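Local coordinates for protein alternansucrase (Leuconostoc mesenteroides, PDB 6HVG) that belongs to glycoside hydrolase family 70, joining a circularly permuted (beta/alpha)8-barrel and a calcium site to repeats of the choline-binding type, at residues N586-A591 against A1236-K1241; W596-M601 against G635-A640; R619-D624 against I657-N662; L630-G635 against F1223-V1228. All blocks are in the same frame, centred on the assembly; numbering follows the deposited sequence.

How the contacts relate
The four contacts illustrate how a TIM barrel is built outward. Contact 3 pairs two parallel barrel strands; contact 2 joins two helices of the surrounding layer, and contacts 1 and 4 set those helices against largely loop segments. Contacts 2 and 4 both use helix 629-642, share Gly635 and have centres about 11 Å apart. Leu631 touches Val620, Val623 and Leu658, tying contact 4 to contact 3, whose centre is about 17 Å away. Gln590 of contact 1 packs on Ile633 and Gln1227 of contact 4. Contact 3 runs into the calcium site, since the ligand Asn625 follows Asp624; the side chain of Ala622 is about 7 Å from the ion, that of Val589 about 10 Å.

Contact 1 of 4, residues N586-A591 against A1236-K1241; sequences NPIVQA and ASTKIK
Ile1240 forms the buried side of this contact, its CD1 methyl 3.9 Å from Val589 CG2. Its CG1 meets the branch methyl of the neighbouring residue, Ile588 CG2, at 4.0 Å. That methyl, anti to the backbone N, meets both Ile1240 and the carbonyl oxygen of Thr1238. One turn further on, the Ala591 methyl packs on the Ala1236 backbone, CB 4.0 Å from N, with the two CB atoms 4.4 Å apart, where Leu1212 and Arg1216 of helix 1212-1218 also touch Ala1236. Between this pair and Ile1240 a water links the two backbones, donating to Ile588 O at 3.2 Å and to Thr1238 O at 2.8 Å. The helical partner is the first turn of helix 587-601, an outer helix of the barrel, and it starts with an N-cap: Asn586 OD1 accepts from Ile588 N at 2.8 Å. The other partner is loop, leading toward strand 1248-1252. The side toward solvent is formed by Ile588 and Thr1238, both partly exposed, with Ile588 CD1 and Thr1238 OG1 3.9 Å apart. Lys1239 turns away from the helix; its NZ bonds to Ala1236 O and forms a salt bridge with Asp1213.

Contact 2 of 4, residues W596-M601 against G635-A640; sequences WLHYLM and GDYFKA
Both His598 (chi1 179°) and Tyr637 (chi1 174°) carry CG anti to the backbone N, which places both CG atoms so that the two rings can meet between two helices of the barrel's outer layer. These are helix 587-601, which precedes barrel strand 617-620 in the chain, and helix 629-642, which follows it. Their local axes run in broadly the same sense, 47° apart, and come no nearer than 11.5 Å, a spacing wide enough for large side chains to fill. At one margin of the interface His598 ND1 and Tyr637 OH share a hydrogen bond of 2.7 Å, in which either could be the donor. The two rings meet rim to rim with their planes nearly perpendicular, so the bond, rather than stacking, joins them.

Deeper in, Leu597 divides its two methyls between the aromatic neighbours. CD2 lies 3.9 Å from Tyr637 CD2, the two side chains sliding past one another in opposite directions, whereas CD1 sits at the edge of the Phe638 ring, 4.3 Å from CE1. Leu597 and Met601 also touch Ile618, which places this apolar cluster directly over the strand the helices flank; Met601 reaches Ala1154 of strand 1151-1156, its neighbour in the sheet, as well. The methionine chain is bent beyond CG and crosses Phe638 at about a right angle. Its sulfur makes an oblique Met-aromatic contact, with SD 4.8 Å from the ring centroid and 3.6 Å from the nearest ring atom, Phe638 CZ.

Contact 3 of 4, residues R619-D624 against I657-N662; sequences RVDAVD and ILEDWN
Val620 and Ile657 join two neighbouring parallel strands of the TIM barrel, Val620 N donating to Ile657 O at 3.0 Å. The ladder continues as Glu659 N donates to Val620 O at the same length. On the face carrying Val620 and Leu658, Val620 CG2 packs 3.6 Å from Leu658 CD2, against Leu631 of helix 629-642. Beyond the paired residues the chains enter the loops at the C-terminal ends of the strands, the end where TIM barrels have their active sites. There Glu659, with CG anti to the backbone N (chi1 -166°), extends across the other segment. Its OE1 accepts from Ala622 N, 2.6 Å away and 37° out of the carboxylate plane.

The same oxygen forms a salt bridge with Arg619 NH2 at 3.3 Å. Arg619 NH1 in turn bonds to Asp621 OD1, which lies in the guanidinium plane and uses its anti lone pair. Asp621 OD1 and Glu659 OE1 lie 3.2 Å apart, a proximity that the shared arginine would offset; NH1 also pairs with Asp1155 of the adjoining strand. The second Glu659 oxygen, OE2, is held by Trp661 NE1 at 2.8 Å. Farther out, Val623 N donates to Glu659 O, continuing the backbone contact past the strands. Asp624 holds the end of the segment: its OD2 receives Asn662 N at 2.9 Å, nearly in line with the carboxylate's C-O bond.

Contact 4 of 4, residues L630-G635 against F1223-V1228; sequences LLKIAG and FKQNQV
Lys632 and Gln1227 bury more surface here than any other pair of residues, and Ile633 comes next. The lysine leaves helix 629-642 with CG anti to the backbone N (chi1 -163°) and lays its aliphatic stem across the Gln1227 amide, CD being 3.3 Å from Gln1227 OE1. The glutamine chain bends at chi2 (-65°), which turns its amide back toward the helix. Its nitrogen, NE2, then lies 3.3 Å from Ile633 CG1, the two side chains crossing at about a right angle. The amide is therefore set between two neighbouring helix residues, as modelled with oxygen on the lysine stem and nitrogen on the isoleucine. Gln590 of helix 587-601 touches both Ile633 and Gln1227, so the site is a junction of two outer barrel helices with the chain that follows helix 1220-1224. Toward the exposed side, Lys632 NZ passes 3.7 Å from Gln1225 CG, but its salt bridge is with Asp636, one turn along its own helix. Gln1225 NE2 makes a weak bond to Asn1226 O. With no hydrogen bond or salt bridge between the two segments, the Gln1227 amide meets the hydrocarbon of Lys632 and Ile633, consistent with packing rather than paired charges.

Contact 1 of 4, residues N586-A591 against A1236-K1241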
# COMPACT_ATOMS: atom_id res chain seq x y z
N ASN A 586 15.04 18.03 -11.33
CA ASN A 586 15.12 19.28 -12.07
C ASN A 586 15.83 20.38 -11.27
O ASN A 586 15.33 20.79 -10.24
CB ASN A 586 13.70 19.73 -12.42
CG ASN A 586 13.66 21.01 -13.26
OD1 ASN A 586 14.54 21.87 -13.19
ND2 ASN A 586 12.60 21.14 -14.03
N PRO A 587 16.96 20.89 -11.78
CA PRO A 587 17.68 21.96 -11.09
C PRO A 587 16.83 23.12 -10.58
O PRO A 587 17.07 23.63 -9.49
CB PRO A 587 18.67 22.44 -12.15
CG PRO A 587 18.95 21.24 -12.99
CD PRO A 587 17.67 20.46 -13.01
N ILE A 588 15.83 23.53 -11.36
CA ILE A 588 14.93 24.60 -10.95
C ILE A 588 14.13 24.22 -9.71
O ILE A 588 13.94 25.03 -8.82
CB ILE A 588 13.99 25.03 -12.10
CG1 ILE A 588 14.79 25.70 -13.23
CG2 ILE A 588 12.93 26.01 -11.60
CD1 ILE A 588 14.09 25.73 -14.57
N VAL A 589 13.66 22.98 -9.66
CA VAL A 589 12.88 22.50 -8.53
C VAL A 589 13.80 22.30 -7.33
O VAL A 589 13.39 22.55 -6.20
CB VAL A 589 12.13 21.19 -8.89
CG1 VAL A 589 11.48 20.54 -7.66
CG2 VAL A 589 11.09 21.47 -9.95
N GLN A 590 15.04 21.88 -7.58
CA GLN A 590 16.02 21.76 -6.52
C GLN A 590 16.28 23.09 -5.82
O GLN A 590 16.37 23.15 -4.59
CB GLN A 590 17.33 21.18 -7.05
CG GLN A 590 17.22 19.72 -7.45
CD GLN A 590 18.53 19.13 -7.96
OE1 GLN A 590 19.50 19.85 -8.16
NE2 GLN A 590 18.55 17.81 -8.18
N ALA A 591 16.39 24.16 -6.60
CA ALA A 591 16.56 25.51 -6.05
C ALA A 591 15.36 25.89 -5.19
O ALA A 591 15.53 26.49 -4.12
CB ALA A 591 16.73 26.55 -7.17
N ALA A 1236 18.68 28.82 -9.78
CA ALA A 1236 17.81 29.86 -9.23
C ALA A 1236 17.44 30.93 -10.27
O ALA A 1236 16.81 31.94 -9.91
CB ALA A 1236 18.47 30.50 -8.01
N SER A 1237 17.81 30.74 -11.53
CA SER A 1237 17.49 31.71 -12.58
C SER A 1237 15.98 31.73 -12.90
O SER A 1237 15.48 32.68 -13.51
CB SER A 1237 18.31 31.44 -13.85
OG SER A 1237 17.73 30.39 -14.61
N THR A 1238 15.27 30.69 -12.48
CA THR A 1238 13.82 30.59 -12.63
C THR A 1238 13.19 30.32 -11.26
O THR A 1238 13.63 29.43 -10.53
CB THR A 1238 13.49 29.46 -13.61
OG1 THR A 1238 14.34 29.58 -14.77
CG2 THR A 1238 12.05 29.49 -14.03
N LYS A 1239 12.16 31.08 -10.91
CA LYS A 1239 11.51 30.95 -9.60
C LYS A 1239 10.16 30.25 -9.76
O LYS A 1239 9.48 30.46 -10.76
CB LYS A 1239 11.29 32.33 -8.96
CG LYS A 1239 12.47 32.86 -8.17
CD LYS A 1239 13.35 33.77 -9.00
CE LYS A 1239 14.57 34.22 -8.20
NZ LYS A 1239 15.70 34.50 -9.12
N ILE A 1240 9.77 29.43 -8.77
CA ILE A 1240 8.49 28.71 -8.79
C ILE A 1240 7.51 29.36 -7.83
O ILE A 1240 7.49 29.02 -6.65
CB ILE A 1240 8.67 27.21 -8.43
CG1 ILE A 1240 9.68 26.54 -9.36
CG2 ILE A 1240 7.34 26.47 -8.52
CD1 ILE A 1240 10.03 25.11 -8.98
N LYS A 1241 6.71 30.30 -8.34
CA LYS A 1241 5.59 30.89 -7.58
C LYS A 1241 4.30 30.08 -7.77
O LYS A 1241 3.35 30.22 -7.00
CB LYS A 1241 5.30 32.31 -8.05
CG LYS A 1241 6.40 33.35 -7.89
CD LYS A 1241 7.07 33.27 -6.54
CE LYS A 1241 7.81 34.57 -6.24
NZ LYS A 1241 6.93 35.52 -5.53
O HOH W 1 13.52 28.10 -8.06

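Contact 2 of 4, residues W596-M601 against G635-A640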
# COMPACT_ATOMS: atom_id res chain seq x y z
N TRP A 596 12.57 26.79 0.15
CA TRP A 596 11.67 26.30 1.19
C TRP A 596 12.43 25.96 2.44
O TRP A 596 11.99 26.27 3.55
CB TRP A 596 10.94 25.07 0.69
CG TRP A 596 9.79 24.60 1.54
CD1 TRP A 596 8.96 25.36 2.29
CD2 TRP A 596 9.33 23.26 1.67
NE1 TRP A 596 8.01 24.57 2.89
CE2 TRP A 596 8.23 23.28 2.52
CE3 TRP A 596 9.76 22.05 1.16
CZ2 TRP A 596 7.53 22.12 2.86
CZ3 TRP A 596 9.08 20.89 1.51
CH2 TRP A 596 7.96 20.95 2.34
N LEU A 597 13.58 25.32 2.27
CA LEU A 597 14.44 24.95 3.40
C LEU A 597 14.93 26.16 4.14
O LEU A 597 14.97 26.17 5.36
CB LEU A 597 15.63 24.14 2.92
CG LEU A 597 16.64 23.73 3.98
CD1 LEU A 597 16.00 22.86 5.06
CD2 LEU A 597 17.80 23.01 3.30
N HIS A 598 15.33 27.20 3.42
CA HIS A 598 15.74 28.45 4.05
C HIS A 598 14.58 29.01 4.82
O HIS A 598 14.73 29.42 5.97
CB HIS A 598 16.20 29.44 3.01
CG HIS A 598 16.63 30.76 3.57
ND1 HIS A 598 17.92 31.00 4.00
CD2 HIS A 598 15.96 31.92 3.71
CE1 HIS A 598 18.02 32.25 4.40
NE2 HIS A 598 16.84 32.83 4.23
N TYR A 599 13.41 29.01 4.19
CA TYR A 599 12.19 29.55 4.79
C TYR A 599 11.87 28.89 6.13
O TYR A 599 11.46 29.57 7.07
CB TYR A 599 11.03 29.41 3.83
CG TYR A 599 9.66 29.74 4.37
CD1 TYR A 599 9.19 31.03 4.36
CD2 TYR A 599 8.82 28.75 4.82
CE1 TYR A 599 7.91 31.33 4.80
CE2 TYR A 599 7.53 29.03 5.25
CZ TYR A 599 7.09 30.32 5.23
OH TYR A 599 5.81 30.63 5.67
N LEU A 600 12.08 27.58 6.23
CA LEU A 600 11.81 26.87 7.48
C LEU A 600 12.86 27.18 8.54
O LEU A 600 12.51 27.40 9.70
CB LEU A 600 11.71 25.35 7.24
CG LEU A 600 10.55 24.91 6.35
CD1 LEU A 600 10.76 23.51 5.82
CD2 LEU A 600 9.20 24.99 7.06
N MET A 601 14.13 27.20 8.14
CA MET A 601 15.23 27.48 9.09
C MET A 601 15.30 28.94 9.50
O MET A 601 15.98 29.27 10.46
CB MET A 601 16.58 27.06 8.50
CG MET A 601 16.72 25.59 8.15
SD MET A 601 16.57 24.49 9.58
CE MET A 601 14.85 24.04 9.36
N GLY A 635 22.68 19.46 3.15
CA GLY A 635 23.91 19.39 3.91
C GLY A 635 24.78 20.62 3.71
O GLY A 635 25.26 21.24 4.68
N ASP A 636 25.00 20.96 2.44
CA ASP A 636 25.85 22.08 2.06
C ASP A 636 25.31 23.43 2.53
O ASP A 636 26.09 24.33 2.85
CB ASP A 636 26.07 22.08 0.54
CG ASP A 636 26.89 20.88 0.08
OD1 ASP A 636 27.28 20.06 0.95
OD2 ASP A 636 27.15 20.75 -1.13
N TYR A 637 23.98 23.56 2.56
CA TYR A 637 23.31 24.76 3.08
C TYR A 637 23.64 24.95 4.55
O TYR A 637 24.06 26.01 4.97
CB TYR A 637 21.79 24.64 2.88
CG TYR A 637 21.00 25.75 3.52
CD1 TYR A 637 20.88 27.00 2.90
CD2 TYR A 637 20.41 25.58 4.76
CE1 TYR A 637 20.18 28.03 3.50
CE2 TYR A 637 19.71 26.61 5.37
CZ TYR A 637 19.61 27.82 4.73
OH TYR A 637 18.92 28.83 5.32
N PHE A 638 23.47 23.89 5.33
CA PHE A 638 23.83 23.92 6.74
C PHE A 638 25.32 24.19 6.99
O PHE A 638 25.68 24.86 7.96
CB PHE A 638 23.43 22.61 7.43
CG PHE A 638 21.98 22.54 7.83
CD1 PHE A 638 20.98 22.50 6.88
CD2 PHE A 638 21.63 22.46 9.16
CE1 PHE A 638 19.66 22.41 7.24
CE2 PHE A 638 20.29 22.40 9.53
CZ PHE A 638 19.31 22.38 8.56
N LYS A 639 26.18 23.68 6.11
CA LYS A 639 27.61 23.95 6.20
C LYS A 639 27.88 25.44 5.99
O LYS A 639 28.59 26.06 6.79
CB LYS A 639 28.39 23.13 5.18
CG LYS A 639 28.54 21.66 5.54
CD LYS A 639 29.01 20.80 4.36
CE LYS A 639 29.28 19.37 4.81
NZ LYS A 639 29.31 18.36 3.72
N ALA A 640 27.30 26.00 4.94
CA ALA A 640 27.52 27.39 4.59
C ALA A 640 27.02 28.35 5.64
O ALA A 640 27.73 29.29 6.00
CB ALA A 640 26.86 27.69 3.25

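Contact 3 of 4, residues R619-D624 against I657-N662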
# COMPACT_ATOMS: atom_id res chain seq x y z
N ARG A 619 14.09 17.03 9.53
CA ARG A 619 13.91 15.64 9.18
C ARG A 619 13.61 15.60 7.68
O ARG A 619 12.77 16.35 7.20
CB ARG A 619 12.74 15.07 9.94
CG ARG A 619 12.28 13.69 9.50
CD ARG A 619 10.97 13.31 10.20
NE ARG A 619 10.43 12.01 9.78
CZ ARG A 619 9.73 11.78 8.66
NH1 ARG A 619 9.46 12.77 7.83
NH2 ARG A 619 9.32 10.55 8.39
N VAL A 620 14.31 14.75 6.95
CA VAL A 620 14.07 14.60 5.52
C VAL A 620 13.11 13.44 5.33
O VAL A 620 13.47 12.28 5.54
CB VAL A 620 15.39 14.34 4.75
CG1 VAL A 620 15.16 14.35 3.24
CG2 VAL A 620 16.44 15.40 5.11
N ASP A 621 11.88 13.78 4.96
CA ASP A 621 10.81 12.80 4.72
C ASP A 621 11.07 12.06 3.40
O ASP A 621 11.42 12.68 2.41
CB ASP A 621 9.46 13.52 4.66
CG ASP A 621 8.28 12.60 4.35
OD1 ASP A 621 7.87 11.79 5.24
OD2 ASP A 621 7.74 12.71 3.21
N ALA A 622 10.89 10.74 3.41
CA ALA A 622 10.79 9.93 2.20
C ALA A 622 12.04 9.98 1.35
O ALA A 622 11.98 10.23 0.15
CB ALA A 622 9.58 10.38 1.38
N VAL A 623 13.18 9.75 1.98
CA VAL A 623 14.48 9.88 1.33
C VAL A 623 14.60 9.00 0.09
O VAL A 623 15.11 9.43 -0.94
CB VAL A 623 15.61 9.52 2.33
CG1 VAL A 623 16.97 9.38 1.65
CG2 VAL A 623 15.69 10.59 3.41
N ASP A 624 14.14 7.76 0.19
CA ASP A 624 14.27 6.80 -0.89
C ASP A 624 13.29 7.03 -2.05
O ASP A 624 13.41 6.40 -3.09
CB ASP A 624 14.15 5.40 -0.33
CG ASP A 624 15.32 5.03 0.60
OD1 ASP A 624 16.40 5.68 0.51
OD2 ASP A 624 15.18 4.06 1.40
N ILE A 657 17.83 14.65 11.00
CA ILE A 657 17.64 13.22 10.81
C ILE A 657 17.08 12.92 9.42
O ILE A 657 16.49 13.78 8.77
CB ILE A 657 16.73 12.60 11.90
CG1 ILE A 657 15.30 13.15 11.81
CG2 ILE A 657 17.34 12.85 13.27
CD1 ILE A 657 14.36 12.60 12.88
N LEU A 658 17.29 11.69 8.97
CA LEU A 658 16.79 11.19 7.70
C LEU A 658 15.81 10.06 7.95
O LEU A 658 16.07 9.18 8.76
CB LEU A 658 17.93 10.60 6.87
CG LEU A 658 19.05 11.50 6.41
CD1 LEU A 658 20.19 10.67 5.87
CD2 LEU A 658 18.53 12.51 5.38
N GLU A 659 14.69 10.06 7.22
CA GLU A 659 13.84 8.87 7.05
C GLU A 659 14.40 8.10 5.86
O GLU A 659 14.00 8.35 4.73
CB GLU A 659 12.40 9.26 6.78
CG GLU A 659 11.38 8.13 6.92
CD GLU A 659 10.14 8.26 6.02
OE1 GLU A 659 9.90 9.31 5.40
OE2 GLU A 659 9.37 7.28 5.91
N ASP A 660 15.36 7.19 6.13
CA ASP A 660 16.09 6.47 5.10
C ASP A 660 16.01 4.95 5.32
O ASP A 660 16.86 4.38 5.98
CB ASP A 660 17.54 6.94 5.05
CG ASP A 660 18.32 6.62 6.33
OD1 ASP A 660 17.72 6.61 7.44
OD2 ASP A 660 19.56 6.39 6.21
N TRP A 661 14.99 4.32 4.75
CA TRP A 661 14.65 2.95 5.09
C TRP A 661 15.56 1.89 4.47
O TRP A 661 15.72 0.82 5.05
CB TRP A 661 13.20 2.65 4.72
CG TRP A 661 12.18 3.35 5.50
CD1 TRP A 661 11.42 4.40 5.09
CD2 TRP A 661 11.78 3.07 6.85
NE1 TRP A 661 10.56 4.80 6.10
CE2 TRP A 661 10.76 3.99 7.18
CE3 TRP A 661 12.18 2.14 7.80
CZ2 TRP A 661 10.15 4.00 8.43
CZ3 TRP A 661 11.56 2.15 9.03
CH2 TRP A 661 10.56 3.07 9.33
N ASN A 662 16.17 2.16 3.32
CA ASN A 662 16.98 1.14 2.65
C ASN A 662 18.15 0.70 3.51
O ASN A 662 18.82 1.53 4.11
CB ASN A 662 17.52 1.62 1.30
CG ASN A 662 18.10 0.48 0.47
OD1 ASN A 662 19.19 -0.02 0.74
ND2 ASN A 662 17.38 0.08 -0.56

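Contact 4 of 4, residues L630-G635 against F1223-V1228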
# COMPACT_ATOMS: atom_id res chain seq x y z
N LEU A 630 19.03 16.12 -3.01
CA LEU A 630 18.46 16.94 -1.96
C LEU A 630 19.22 16.83 -0.65
O LEU A 630 19.22 17.77 0.15
CB LEU A 630 16.98 16.61 -1.73
CG LEU A 630 16.00 16.96 -2.86
CD1 LEU A 630 14.57 16.70 -2.40
CD2 LEU A 630 16.17 18.40 -3.32
N LEU A 631 19.84 15.68 -0.40
CA LEU A 631 20.60 15.51 0.82
C LEU A 631 21.84 16.40 0.80
O LEU A 631 22.17 17.03 1.83
CB LEU A 631 21.01 14.04 1.02
CG LEU A 631 19.91 12.99 1.03
CD1 LEU A 631 20.46 11.64 1.43
CD2 LEU A 631 18.78 13.36 1.97
N LYS A 632 22.50 16.44 -0.35
CA LYS A 632 23.69 17.28 -0.55
C LYS A 632 23.34 18.76 -0.49
O LYS A 632 24.06 19.54 0.13
CB LYS A 632 24.32 16.97 -1.90
CG LYS A 632 25.74 17.46 -2.04
CD LYS A 632 26.11 17.72 -3.49
CE LYS A 632 27.62 17.88 -3.66
NZ LYS A 632 28.20 18.98 -2.84
N ILE A 633 22.22 19.13 -1.12
CA ILE A 633 21.76 20.51 -1.09
C ILE A 633 21.50 20.97 0.33
O ILE A 633 21.93 22.05 0.73
CB ILE A 633 20.49 20.70 -1.95
CG1 ILE A 633 20.81 20.49 -3.43
CG2 ILE A 633 19.87 22.08 -1.74
CD1 ILE A 633 19.61 20.09 -4.26
N ALA A 634 20.79 20.15 1.08
CA ALA A 634 20.52 20.42 2.49
C ALA A 634 21.82 20.46 3.31
O ALA A 634 22.02 21.37 4.11
CB ALA A 634 19.60 19.35 3.04
N GLY A 635 22.68 19.46 3.15
CA GLY A 635 23.91 19.39 3.91
C GLY A 635 24.78 20.62 3.71
O GLY A 635 25.26 21.24 4.68
N PHE A 1223 25.23 27.68 -5.46
CA PHE A 1223 24.56 27.77 -6.77
C PHE A 1223 25.49 27.45 -7.94
O PHE A 1223 25.01 27.31 -9.08
CB PHE A 1223 23.93 29.17 -6.92
CG PHE A 1223 22.91 29.48 -5.86
CD1 PHE A 1223 21.56 29.26 -6.10
CD2 PHE A 1223 23.29 29.95 -4.62
CE1 PHE A 1223 20.63 29.53 -5.11
CE2 PHE A 1223 22.37 30.21 -3.64
CZ PHE A 1223 21.04 30.01 -3.88
N LYS A 1224 26.79 27.32 -7.65
CA LYS A 1224 27.79 26.94 -8.66
C LYS A 1224 28.25 25.49 -8.56
O LYS A 1224 28.74 24.95 -9.54
CB LYS A 1224 28.99 27.88 -8.58
CG LYS A 1224 28.68 29.30 -9.09
CD LYS A 1224 29.81 30.29 -8.79
CE LYS A 1224 31.04 30.05 -9.65
NZ LYS A 1224 32.16 30.92 -9.22
N GLN A 1225 28.08 24.86 -7.41
CA GLN A 1225 28.47 23.46 -7.21
C GLN A 1225 27.56 22.49 -7.96
O GLN A 1225 26.34 22.57 -7.83
CB GLN A 1225 28.41 23.13 -5.72
CG GLN A 1225 28.59 21.65 -5.39
CD GLN A 1225 30.04 21.22 -5.39
OE1 GLN A 1225 30.92 21.95 -4.92
NE2 GLN A 1225 30.29 20.00 -5.86
N ASN A 1226 28.17 21.57 -8.71
CA ASN A 1226 27.40 20.53 -9.43
C ASN A 1226 26.86 19.44 -8.53
O ASN A 1226 27.54 18.95 -7.64
CB ASN A 1226 28.24 19.85 -10.50
CG ASN A 1226 28.48 20.72 -11.70
OD1 ASN A 1226 27.59 21.42 -12.17
ND2 ASN A 1226 29.71 20.69 -12.20
N GLN A 1227 25.61 19.07 -8.79
CA GLN A 1227 24.94 17.95 -8.15
C GLN A 1227 25.21 16.67 -8.93
O GLN A 1227 25.40 16.71 -10.12
CB GLN A 1227 23.43 18.22 -8.11
CG GLN A 1227 23.03 19.43 -7.28
CD GLN A 1227 23.36 19.23 -5.84
OE1 GLN A 1227 23.42 18.08 -5.36
NE2 GLN A 1227 23.59 20.33 -5.12
N VAL A 1228 25.20 15.54 -8.25
CA VAL A 1228 25.67 14.30 -8.83
C VAL A 1228 24.72 13.72 -9.86
O VAL A 1228 25.17 13.31 -10.94
CB VAL A 1228 25.93 13.23 -7.75
CG1 VAL A 1228 26.32 11.88 -8.36
CG2 VAL A 1228 27.02 13.73 -6.80